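Local coordinates for protein lactate dehydrogenase, adjacent gene encodes predicted malate dehydrogenase (Cryptosporidium parvum, PDB 4ND2) that probably interconverts (S)-lactate and pyruvate as an L-lactate dehydrogenase, using NAD as the hydride-carrying cofactor, at residues 76-81 with 119-124; 149-154 with 171-176. All blocks are in the same frame, centred on the assembly; numbering follows the deposited sequence.

In the fold
Running from the N terminus, the chain reaches segment 76-81 at the end of strand 75-78, passes through helix 94-111 and strand 116-119, and returns at 119-124; interaction 1 thus closes a beta-alpha-beta unit of the nucleotide-binding domain. Helix 124-135 and strand 142-144, the last of the parallel sheet, follow before helix 147-162 carries the first half of interaction 2. Its second half, 171-176, closes a shorter loop within the C-terminal domain and ends next to His177. The two contacts follow in series, neither nested nor crossed, with centres about 18 Å apart. They do not touch each other, but pyruvate is bound by Asn122 of the first and Arg153 of the second, and so lies between the two domains.

Interaction 1: 76-81 with 119-124; sequences VIITAS and CITNPL. With A3D (3-acetylpyridine adenine dinucleotide), chain C; PYR (pyruvic acid), chain D.
At the cofactor-binding edge of the Rossmann sheet, Ile78 and Cys119 form the last parallel pairing between strands 75-78 and 116-119, and both chains then turn into loops that line the dinucleotide cleft. Ile78 O takes two bonds here, one from Ile120 N at 2.8 Å, lying in the carbonyl plane, and a longer one from Thr121 N that is tilted out of it. The Thr121 side chain extends the link: with OG1 beside its own backbone N (chi1 -52°), the hydroxyl donates to Ala80 O at 2.7 Å. On one side of the sheet Ile78 CD1 rests on Cys119 SG, while on the other Ile77 CG2 meets Ile120 CD1 at 3.6 Å, the two side chains crossing at an angle; both touch Ile19 of helix 14-26, and Ile120 also Ile15. Thr79 turns its hydroxyl away from this pairing to Gly11 O of the glycine-rich turn. Helix 94-111 joins the two strands in a beta-alpha-beta crossover, the repeating element of the fold, and supplies Val104 to Ile78 and Asn97 to Thr121. Beyond the strand ends the ligands take over. Ala80 CB touches the adenine at A3D N3A, Ser81 N makes a weak bond to A3D O4B, and Ile120 CG2 lies 3.7 Å from A3D C2N of the acetylpyridine ring. Asn122, ahead of a cis peptide bond to Pro123, has its amide oriented from the other end: OD1 accepts from Leu124 N on an in-plane lone pair, an Asx turn at the start of helix 124-135. This directs ND2 to two acceptors at once, donating to A3D O2D at 3.1 Å and to the keto oxygen PYR O3 at 3.0 Å (N-H...O 161°).

Interaction 2: 149-154 with 171-176; sequences LDSSRF and ANVIGG. With PYR (pyruvic acid), chain D.
Phe154 reaches from helix 147-162 onto strand 169-174, covering Ala171 and Val173. Its CB lies 3.8 Å from Val173 CG2, and CG is only slightly farther from the same methyl. CG anti to the backbone N (chi1 -169°) places the ring against the 171-173 backbone: CD2 comes to 3.6 Å from Ala171 CB, and CE2, next along that side, lies 3.7 Å from Asn172 O. All three partners approach the ring obliquely. Thr216 and Ile212 of helix 206-227 and Pro183 of the neighbouring strand also touch the phenyl group, so it is enclosed between helices and the antiparallel sheet of the C-terminal domain. One turn before Phe154, Asp150 receives both branches of Val173, CG2 on its carbonyl oxygen and CG1 on its CB at 3.7 Å. The direct hydrogen bond between the segments is to Ser151 OG, which accepts from Val173 N at 3.0 Å in a fairly straight bond (N-H...O 158°) and is itself hydrogen-bonded to Gly147 O, one turn back in the helix. At the edge of the contact Asn172 ND2 donates to Gly191 O of the third subunit. The substrate-facing side of the helix belongs to Arg153. Its extended chain sets NH1 2.9 Å from PYR OXT and NH2 2.8 Å from PYR O, a paired grip on the carboxylate, while Leu149 CD2 lies against one guanidinium face. Asp150 OD2 is hydrogen-bonded to ND1 of His177, the predicted proton acceptor, whose NE2 is bonded to pyruvate. The buried Val173 amide is thus satisfied by the Ser151 hydroxyl, in turn held by the Gly147 carbonyl, and the docked helix presents both a carboxylate-binding arginine and the second-shell aspartate that probably orients the histidine.

Interaction 1: 76-81 with 119-124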
ATOM      1  N   VAL A  76     -12.775   2.508 -19.709  1.00 19.66           N
ATOM      2  CA  VAL A  76     -13.191   3.870 -20.009  1.00 19.53           C
ATOM      3  C   VAL A  76     -14.159   4.315 -18.922  1.00 19.37           C
ATOM      4  O   VAL A  76     -15.181   3.666 -18.700  1.00 19.19           O
ATOM      5  CB  VAL A  76     -13.879   3.974 -21.384  1.00 19.61           C
ATOM      6  CG1 VAL A  76     -14.405   5.386 -21.618  1.00 19.64           C
ATOM      7  CG2 VAL A  76     -12.915   3.573 -22.493  1.00 19.72           C
ATOM      8  N   ILE A  77     -13.826   5.407 -18.236  1.00 18.89           N
ATOM      9  CA  ILE A  77     -14.688   5.963 -17.201  1.00 18.96           C
ATOM     10  C   ILE A  77     -15.249   7.296 -17.699  1.00 19.27           C
ATOM     11  O   ILE A  77     -14.492   8.222 -17.999  1.00 19.17           O
ATOM     12  CB  ILE A  77     -13.938   6.152 -15.865  1.00 18.86           C
ATOM     13  CG1 ILE A  77     -13.254   4.844 -15.451  1.00 18.82           C
ATOM     14  CG2 ILE A  77     -14.900   6.609 -14.778  1.00 18.98           C
ATOM     15  CD1 ILE A  77     -12.347   4.967 -14.247  1.00 18.82           C
ATOM     16  N   ILE A  78     -16.575   7.378 -17.794  1.00 19.47           N
ATOM     17  CA  ILE A  78     -17.249   8.544 -18.374  1.00 19.59           C
ATOM     18  C   ILE A  78     -17.765   9.478 -17.284  1.00 19.70           C
ATOM     19  O   ILE A  78     -18.690   9.136 -16.544  1.00 19.35           O
ATOM     20  CB  ILE A  78     -18.422   8.124 -19.290  1.00 19.71           C
ATOM     21  CG1 ILE A  78     -17.945   7.101 -20.325  1.00 19.84           C
ATOM     22  CG2 ILE A  78     -19.024   9.344 -19.984  1.00 19.71           C
ATOM     23  CD1 ILE A  78     -19.035   6.580 -21.241  1.00 20.06           C
ATOM     24  N   THR A  79     -17.159  10.659 -17.198  1.00 19.83           N
ATOM     25  CA  THR A  79     -17.559  11.682 -16.236  1.00 20.31           C
ATOM     26  C   THR A  79     -18.121  12.934 -16.919  1.00 20.56           C
ATOM     27  O   THR A  79     -18.579  13.848 -16.238  1.00 20.66           O
ATOM     28  CB  THR A  79     -16.370  12.113 -15.352  1.00 20.50           C
ATOM     29  OG1 THR A  79     -15.538  13.039 -16.063  1.00 21.11           O
ATOM     30  CG2 THR A  79     -15.541  10.912 -14.929  1.00 20.31           C
ATOM     31  N   ALA A  80     -18.096  12.967 -18.252  1.00 20.68           N
ATOM     32  CA  ALA A  80     -18.457  14.166 -19.010  1.00 20.87           C
ATOM     33  C   ALA A  80     -19.893  14.589 -18.730  1.00 21.17           C
ATOM     34  O   ALA A  80     -20.794  13.753 -18.660  1.00 21.49           O
ATOM     35  CB  ALA A  80     -18.259  13.932 -20.498  1.00 20.94           C
ATOM     36  N   SER A  81     -20.094  15.893 -18.570  1.00 21.41           N
ATOM     37  CA  SER A  81     -21.391  16.433 -18.191  1.00 21.75           C
ATOM     38  C   SER A  81     -21.494  17.916 -18.517  1.00 22.29           C
ATOM     39  O   SER A  81     -20.487  18.628 -18.533  1.00 21.61           O
ATOM     40  CB  SER A  81     -21.610  16.235 -16.689  1.00 21.73           C
ATOM     41  OG  SER A  81     -22.805  16.853 -16.243  1.00 21.82           O
ATOM     42  N   CYS A 119     -19.825   4.205 -16.431  1.00 19.67           N
ATOM     43  CA  CYS A 119     -20.467   5.517 -16.498  1.00 19.74           C
ATOM     44  C   CYS A 119     -20.622   6.129 -15.113  1.00 19.67           C
ATOM     45  O   CYS A 119     -20.956   5.431 -14.157  1.00 19.60           O
ATOM     46  CB  CYS A 119     -21.840   5.409 -17.158  1.00 20.14           C
ATOM     47  SG  CYS A 119     -21.781   4.859 -18.871  0.50 20.61           S
ATOM     48  N   ILE A 120     -20.355   7.429 -15.014  1.00 19.33           N
ATOM     49  CA  ILE A 120     -20.615   8.203 -13.796  1.00 19.46           C
ATOM     50  C   ILE A 120     -21.626   9.330 -14.062  1.00 19.62           C
ATOM     51  O   ILE A 120     -22.390   9.701 -13.174  1.00 19.40           O
ATOM     52  CB  ILE A 120     -19.308   8.780 -13.208  1.00 19.69           C
ATOM     53  CG1 ILE A 120     -18.321   7.641 -12.911  1.00 19.82           C
ATOM     54  CG2 ILE A 120     -19.597   9.596 -11.950  1.00 19.57           C
ATOM     55  CD1 ILE A 120     -17.001   8.088 -12.328  1.00 20.07           C
ATOM     56  N   THR A 121     -21.624   9.860 -15.286  1.00 19.94           N
ATOM     57  CA  THR A 121     -22.537  10.931 -15.710  1.00 20.11           C
ATOM     58  C   THR A 121     -23.986  10.700 -15.277  1.00 20.12           C
ATOM     59  O   THR A 121     -24.542   9.627 -15.515  1.00 20.18           O
ATOM     60  CB  THR A 121     -22.506  11.072 -17.247  1.00 20.27           C
ATOM     61  OG1 THR A 121     -21.149  11.209 -17.688  1.00 20.13           O
ATOM     62  CG2 THR A 121     -23.315  12.279 -17.704  1.00 20.42           C
ATOM     63  N   ASN A 122     -24.582  11.713 -14.644  1.00 20.22           N
ATOM     64  CA  ASN A 122     -25.981  11.652 -14.196  1.00 20.31           C
ATOM     65  C   ASN A 122     -26.960  12.119 -15.274  1.00 20.63           C
ATOM     66  O   ASN A 122     -26.579  12.899 -16.155  1.00 20.96           O
ATOM     67  CB  ASN A 122     -26.192  12.499 -12.934  1.00 20.16           C
ATOM     68  CG  ASN A 122     -26.027  11.703 -11.651  1.00 20.05           C
ATOM     69  OD1 ASN A 122     -26.466  10.556 -11.557  1.00 19.87           O
ATOM     70  ND2 ASN A 122     -25.417  12.321 -10.644  1.00 19.78           N
ATOM     71  N   PRO A 123     -28.224  11.650 -15.213  1.00 20.67           N
ATOM     72  CA  PRO A 123     -28.792  10.687 -14.256  1.00 20.64           C
ATOM     73  C   PRO A 123     -28.318   9.262 -14.542  1.00 20.60           C
ATOM     74  O   PRO A 123     -28.607   8.704 -15.602  1.00 20.49           O
ATOM     75  CB  PRO A 123     -30.300  10.819 -14.474  1.00 20.73           C
ATOM     76  CG  PRO A 123     -30.436  11.267 -15.884  1.00 20.75           C
ATOM     77  CD  PRO A 123     -29.244  12.140 -16.161  1.00 20.69           C
ATOM     78  N   LEU A 124     -27.615   8.685 -13.572  1.00 20.70           N
ATOM     79  CA  LEU A 124     -26.747   7.520 -13.783  1.00 20.75           C
ATOM     80  C   LEU A 124     -27.361   6.342 -14.547  1.00 20.96           C
ATOM     81  O   LEU A 124     -26.851   5.947 -15.597  1.00 20.65           O
ATOM     82  CB  LEU A 124     -26.214   7.039 -12.425  1.00 20.75           C
ATOM     83  CG  LEU A 124     -25.135   5.951 -12.384  1.00 20.65           C
ATOM     84  CD1 LEU A 124     -25.712   4.545 -12.516  1.00 20.63           C
ATOM     85  CD2 LEU A 124     -24.057   6.202 -13.425  1.00 20.81           C
TER
HETATM   86  PA  A3D C 401     -17.519  18.876 -13.712  1.00 18.76           P
HETATM   87  O1A A3D C 401     -16.485  19.241 -12.683  1.00 18.38           O
HETATM   88  O2A A3D C 401     -18.418  19.949 -14.269  1.00 18.66           O
HETATM   89  O5B A3D C 401     -16.780  18.161 -14.941  1.00 19.04           O
HETATM   90  C5B A3D C 401     -17.443  17.853 -16.161  1.00 19.41           C
HETATM   91  C4B A3D C 401     -16.395  17.858 -17.262  1.00 19.75           C
HETATM   92  O4B A3D C 401     -16.943  17.309 -18.462  1.00 20.06           O
HETATM   93  C3B A3D C 401     -15.904  19.267 -17.596  1.00 20.03           C
HETATM   94  O3B A3D C 401     -14.488  19.374 -17.411  1.00 20.06           O
HETATM   95  C2B A3D C 401     -16.292  19.472 -19.049  1.00 20.08           C
HETATM   96  O2B A3D C 401     -15.343  20.230 -19.804  1.00 20.41           O
HETATM   97  C1B A3D C 401     -16.403  18.047 -19.555  1.00 20.08           C
HETATM   98  N9A A3D C 401     -17.231  17.916 -20.772  1.00 19.99           N
HETATM   99  C8A A3D C 401     -18.344  18.600 -21.100  1.00 19.97           C
HETATM  100  N7A A3D C 401     -18.809  18.189 -22.306  1.00 20.10           N
HETATM  101  C5A A3D C 401     -17.983  17.233 -22.759  1.00 20.08           C
HETATM  102  C6A A3D C 401     -17.890  16.379 -23.959  1.00 20.25           C
HETATM  103  N6A A3D C 401     -18.807  16.470 -24.954  1.00 20.58           N
HETATM  104  N1A A3D C 401     -16.859  15.503 -24.025  1.00 20.31           N
HETATM  105  C2A A3D C 401     -15.935  15.392 -23.050  1.00 20.28           C
HETATM  106  N3A A3D C 401     -15.963  16.141 -21.933  1.00 19.97           N
HETATM  107  C4A A3D C 401     -16.944  17.056 -21.740  1.00 19.97           C
HETATM  108  O3  A3D C 401     -18.490  17.705 -13.170  1.00 18.57           O
HETATM  109  PN  A3D C 401     -18.076  16.585 -12.078  1.00 18.20           P
HETATM  110  O1N A3D C 401     -18.193  17.189 -10.708  1.00 17.85           O
HETATM  111  O2N A3D C 401     -16.790  15.920 -12.487  1.00 17.94           O
HETATM  112  O5D A3D C 401     -19.260  15.519 -12.285  1.00 17.91           O
HETATM  113  C5D A3D C 401     -19.347  14.812 -13.517  1.00 18.35           C
HETATM  114  C4D A3D C 401     -20.652  14.032 -13.628  1.00 18.80           C
HETATM  115  O4D A3D C 401     -20.688  12.995 -12.639  1.00 19.13           O
HETATM  116  C3D A3D C 401     -21.897  14.886 -13.405  1.00 18.92           C
HETATM  117  O3D A3D C 401     -22.893  14.549 -14.370  1.00 18.87           O
HETATM  118  C2D A3D C 401     -22.380  14.494 -12.027  1.00 19.07           C
HETATM  119  O2D A3D C 401     -23.793  14.627 -11.851  1.00 19.12           O
HETATM  120  C1D A3D C 401     -21.952  13.038 -11.977  1.00 19.13           C
HETATM  121  N1N A3D C 401     -21.862  12.490 -10.625  1.00 19.27           N
HETATM  122  C2N A3D C 401     -22.432  11.300 -10.389  1.00 19.36           C
HETATM  123  C3N A3D C 401     -22.382  10.725  -9.126  1.00 19.55           C
HETATM  124  C7N A3D C 401     -23.017   9.394  -8.862  1.00 19.80           C
HETATM  125  O7N A3D C 401     -23.004   8.969  -7.725  1.00 20.53           O
HETATM  126  C8N A3D C 401     -23.635   8.609  -9.978  1.00 19.66           C
HETATM  127  C4N A3D C 401     -21.728  11.398  -8.104  1.00 19.64           C
HETATM  128  C5N A3D C 401     -21.142  12.626  -8.371  1.00 19.52           C
HETATM  129  C6N A3D C 401     -21.226  13.157  -9.651  1.00 19.46           C
HETATM  130  C   PYR D 402     -24.273  11.702  -5.588  1.00 20.42           C
HETATM  131  O   PYR D 402     -23.456  12.294  -4.845  1.00 20.14           O
HETATM  132  OXT PYR D 402     -24.874  10.677  -5.196  1.00 20.09           O
HETATM  133  CA  PYR D 402     -24.548  12.219  -6.931  1.00 20.60           C
HETATM  134  O3  PYR D 402     -25.154  11.526  -7.733  1.00 20.23           O
HETATM  135  CB  PYR D 402     -24.086  13.597  -7.300  1.00 21.25           C

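Interaction 2: 149-154 with 171-176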
ATOM      1  N   LEU A 149     -20.990   3.966  -4.154  1.00 17.47           N
ATOM      2  CA  LEU A 149     -21.124   5.229  -3.428  1.00 17.56           C
ATOM      3  C   LEU A 149     -22.278   5.169  -2.427  1.00 17.46           C
ATOM      4  O   LEU A 149     -22.106   5.505  -1.257  1.00 17.33           O
ATOM      5  CB  LEU A 149     -21.336   6.394  -4.399  1.00 17.60           C
ATOM      6  CG  LEU A 149     -21.481   7.787  -3.780  1.00 17.71           C
ATOM      7  CD1 LEU A 149     -20.200   8.211  -3.074  1.00 17.92           C
ATOM      8  CD2 LEU A 149     -21.865   8.795  -4.852  1.00 17.80           C
ATOM      9  N   ASP A 150     -23.449   4.743  -2.900  1.00 17.55           N
ATOM     10  CA  ASP A 150     -24.645   4.667  -2.055  1.00 17.73           C
ATOM     11  C   ASP A 150     -24.445   3.700  -0.887  1.00 17.36           C
ATOM     12  O   ASP A 150     -24.759   4.028   0.257  1.00 17.42           O
ATOM     13  CB  ASP A 150     -25.872   4.251  -2.879  1.00 17.92           C
ATOM     14  CG  ASP A 150     -26.320   5.331  -3.857  1.00 18.29           C
ATOM     15  OD1 ASP A 150     -26.100   6.530  -3.583  1.00 18.80           O
ATOM     16  OD2 ASP A 150     -26.911   4.983  -4.904  1.00 18.25           O
ATOM     17  N   SER A 151     -23.904   2.522  -1.182  1.00 17.27           N
ATOM     18  CA  SER A 151     -23.641   1.514  -0.154  1.00 17.00           C
ATOM     19  C   SER A 151     -22.550   1.956   0.820  1.00 16.85           C
ATOM     20  O   SER A 151     -22.645   1.686   2.016  1.00 16.30           O
ATOM     21  CB  SER A 151     -23.263   0.180  -0.792  1.00 17.09           C
ATOM     22  OG  SER A 151     -24.278  -0.258  -1.677  1.00 17.01           O
ATOM     23  N   SER A 152     -21.524   2.643   0.316  1.00 16.60           N
ATOM     24  CA  SER A 152     -20.459   3.164   1.183  1.00 16.60           C
ATOM     25  C   SER A 152     -21.001   4.183   2.182  1.00 16.81           C
ATOM     26  O   SER A 152     -20.618   4.178   3.356  1.00 17.16           O
ATOM     27  CB  SER A 152     -19.325   3.788   0.359  1.00 16.51           C
ATOM     28  OG  SER A 152     -18.641   2.799  -0.391  1.00 16.25           O
ATOM     29  N   ARG A 153     -21.893   5.053   1.717  1.00 16.99           N
ATOM     30  CA  ARG A 153     -22.573   5.997   2.597  1.00 17.20           C
ATOM     31  C   ARG A 153     -23.422   5.248   3.629  1.00 17.34           C
ATOM     32  O   ARG A 153     -23.362   5.547   4.816  1.00 17.49           O
ATOM     33  CB  ARG A 153     -23.444   6.957   1.784  1.00 17.34           C
ATOM     34  CG  ARG A 153     -22.638   7.968   0.980  1.00 17.58           C
ATOM     35  CD  ARG A 153     -23.449   8.573  -0.152  1.00 17.75           C
ATOM     36  NE  ARG A 153     -22.749   9.694  -0.780  1.00 17.87           N
ATOM     37  CZ  ARG A 153     -23.190  10.354  -1.849  1.00 17.96           C
ATOM     38  NH1 ARG A 153     -24.337  10.015  -2.435  1.00 17.93           N
ATOM     39  NH2 ARG A 153     -22.474  11.360  -2.341  1.00 17.90           N
ATOM     40  N   PHE A 154     -24.192   4.272   3.155  1.00 17.63           N
ATOM     41  CA  PHE A 154     -25.062   3.448   4.002  1.00 17.86           C
ATOM     42  C   PHE A 154     -24.232   2.740   5.081  1.00 17.89           C
ATOM     43  O   PHE A 154     -24.534   2.847   6.271  1.00 17.94           O
ATOM     44  CB  PHE A 154     -25.820   2.446   3.109  1.00 18.11           C
ATOM     45  CG  PHE A 154     -26.945   1.698   3.791  1.00 18.42           C
ATOM     46  CD1 PHE A 154     -27.701   2.264   4.813  1.00 18.49           C
ATOM     47  CD2 PHE A 154     -27.285   0.423   3.351  1.00 18.75           C
ATOM     48  CE1 PHE A 154     -28.739   1.559   5.403  1.00 18.77           C
ATOM     49  CE2 PHE A 154     -28.325  -0.285   3.935  1.00 18.90           C
ATOM     50  CZ  PHE A 154     -29.052   0.286   4.964  1.00 18.73           C
ATOM     51  N   ALA A 171     -23.545  -3.948   3.978  1.00 21.61           N
ATOM     52  CA  ALA A 171     -24.798  -3.258   3.673  1.00 21.64           C
ATOM     53  C   ALA A 171     -24.876  -2.897   2.191  1.00 22.01           C
ATOM     54  O   ALA A 171     -23.898  -2.428   1.610  1.00 21.99           O
ATOM     55  CB  ALA A 171     -24.937  -2.010   4.528  1.00 21.54           C
ATOM     56  N   ASN A 172     -26.043  -3.123   1.591  1.00 22.03           N
ATOM     57  CA  ASN A 172     -26.247  -2.878   0.172  1.00 22.45           C
ATOM     58  C   ASN A 172     -27.356  -1.869  -0.076  1.00 21.74           C
ATOM     59  O   ASN A 172     -28.370  -1.859   0.628  1.00 20.79           O
ATOM     60  CB  ASN A 172     -26.583  -4.186  -0.546  1.00 23.35           C
ATOM     61  CG  ASN A 172     -25.363  -5.058  -0.761  1.00 24.42           C
ATOM     62  OD1 ASN A 172     -24.432  -4.670  -1.469  1.00 26.07           O
ATOM     63  ND2 ASN A 172     -25.358  -6.238  -0.152  1.00 24.56           N
ATOM     64  N   VAL A 173     -27.135  -1.014  -1.071  1.00 21.20           N
ATOM     65  CA  VAL A 173     -28.179  -0.173  -1.632  1.00 20.81           C
ATOM     66  C   VAL A 173     -28.417  -0.671  -3.051  1.00 20.98           C
ATOM     67  O   VAL A 173     -27.463  -0.910  -3.797  1.00 20.64           O
ATOM     68  CB  VAL A 173     -27.775   1.316  -1.662  1.00 20.84           C
ATOM     69  CG1 VAL A 173     -28.849   2.151  -2.351  1.00 20.72           C
ATOM     70  CG2 VAL A 173     -27.518   1.830  -0.254  1.00 20.78           C
ATOM     71  N   ILE A 174     -29.686  -0.844  -3.409  1.00 21.03           N
ATOM     72  CA  ILE A 174     -30.064  -1.333  -4.732  1.00 21.27           C
ATOM     73  C   ILE A 174     -31.129  -0.439  -5.359  1.00 21.20           C
ATOM     74  O   ILE A 174     -31.676   0.448  -4.701  1.00 21.47           O
ATOM     75  CB  ILE A 174     -30.566  -2.794  -4.673  1.00 21.59           C
ATOM     76  CG1 ILE A 174     -31.767  -2.928  -3.727  1.00 21.77           C
ATOM     77  CG2 ILE A 174     -29.437  -3.715  -4.230  1.00 21.69           C
ATOM     78  CD1 ILE A 174     -32.410  -4.297  -3.753  1.00 22.04           C
ATOM     79  N   GLY A 175     -31.413  -0.680  -6.635  1.00 21.41           N
ATOM     80  CA  GLY A 175     -32.382   0.113  -7.383  1.00 21.67           C
ATOM     81  C   GLY A 175     -31.711   1.260  -8.111  1.00 21.91           C
ATOM     82  O   GLY A 175     -30.488   1.288  -8.253  1.00 21.87           O
ATOM     83  N   GLY A 176     -32.517   2.206  -8.582  1.00 22.36           N
ATOM     84  CA  GLY A 176     -32.006   3.367  -9.299  1.00 22.54           C
ATOM     85  C   GLY A 176     -31.291   4.340  -8.380  1.00 22.66           C
ATOM     86  O   GLY A 176     -31.665   4.499  -7.215  1.00 22.28           O
TER
HETATM   87  C   PYR D 402     -24.273  11.702  -5.588  1.00 20.42           C
HETATM   88  O   PYR D 402     -23.456  12.294  -4.845  1.00 20.14           O
HETATM   89  OXT PYR D 402     -24.874  10.677  -5.196  1.00 20.09           O
HETATM   90  CA  PYR D 402     -24.548  12.219  -6.931  1.00 20.60           C
HETATM   91  O3  PYR D 402     -25.154  11.526  -7.733  1.00 20.23           O
HETATM   92  CB  PYR D 402     -24.086  13.597  -7.300  1.00 21.25           C
HETATM   93  O   HOH W   1     -28.555   2.954  -6.113  1.00 37.97           O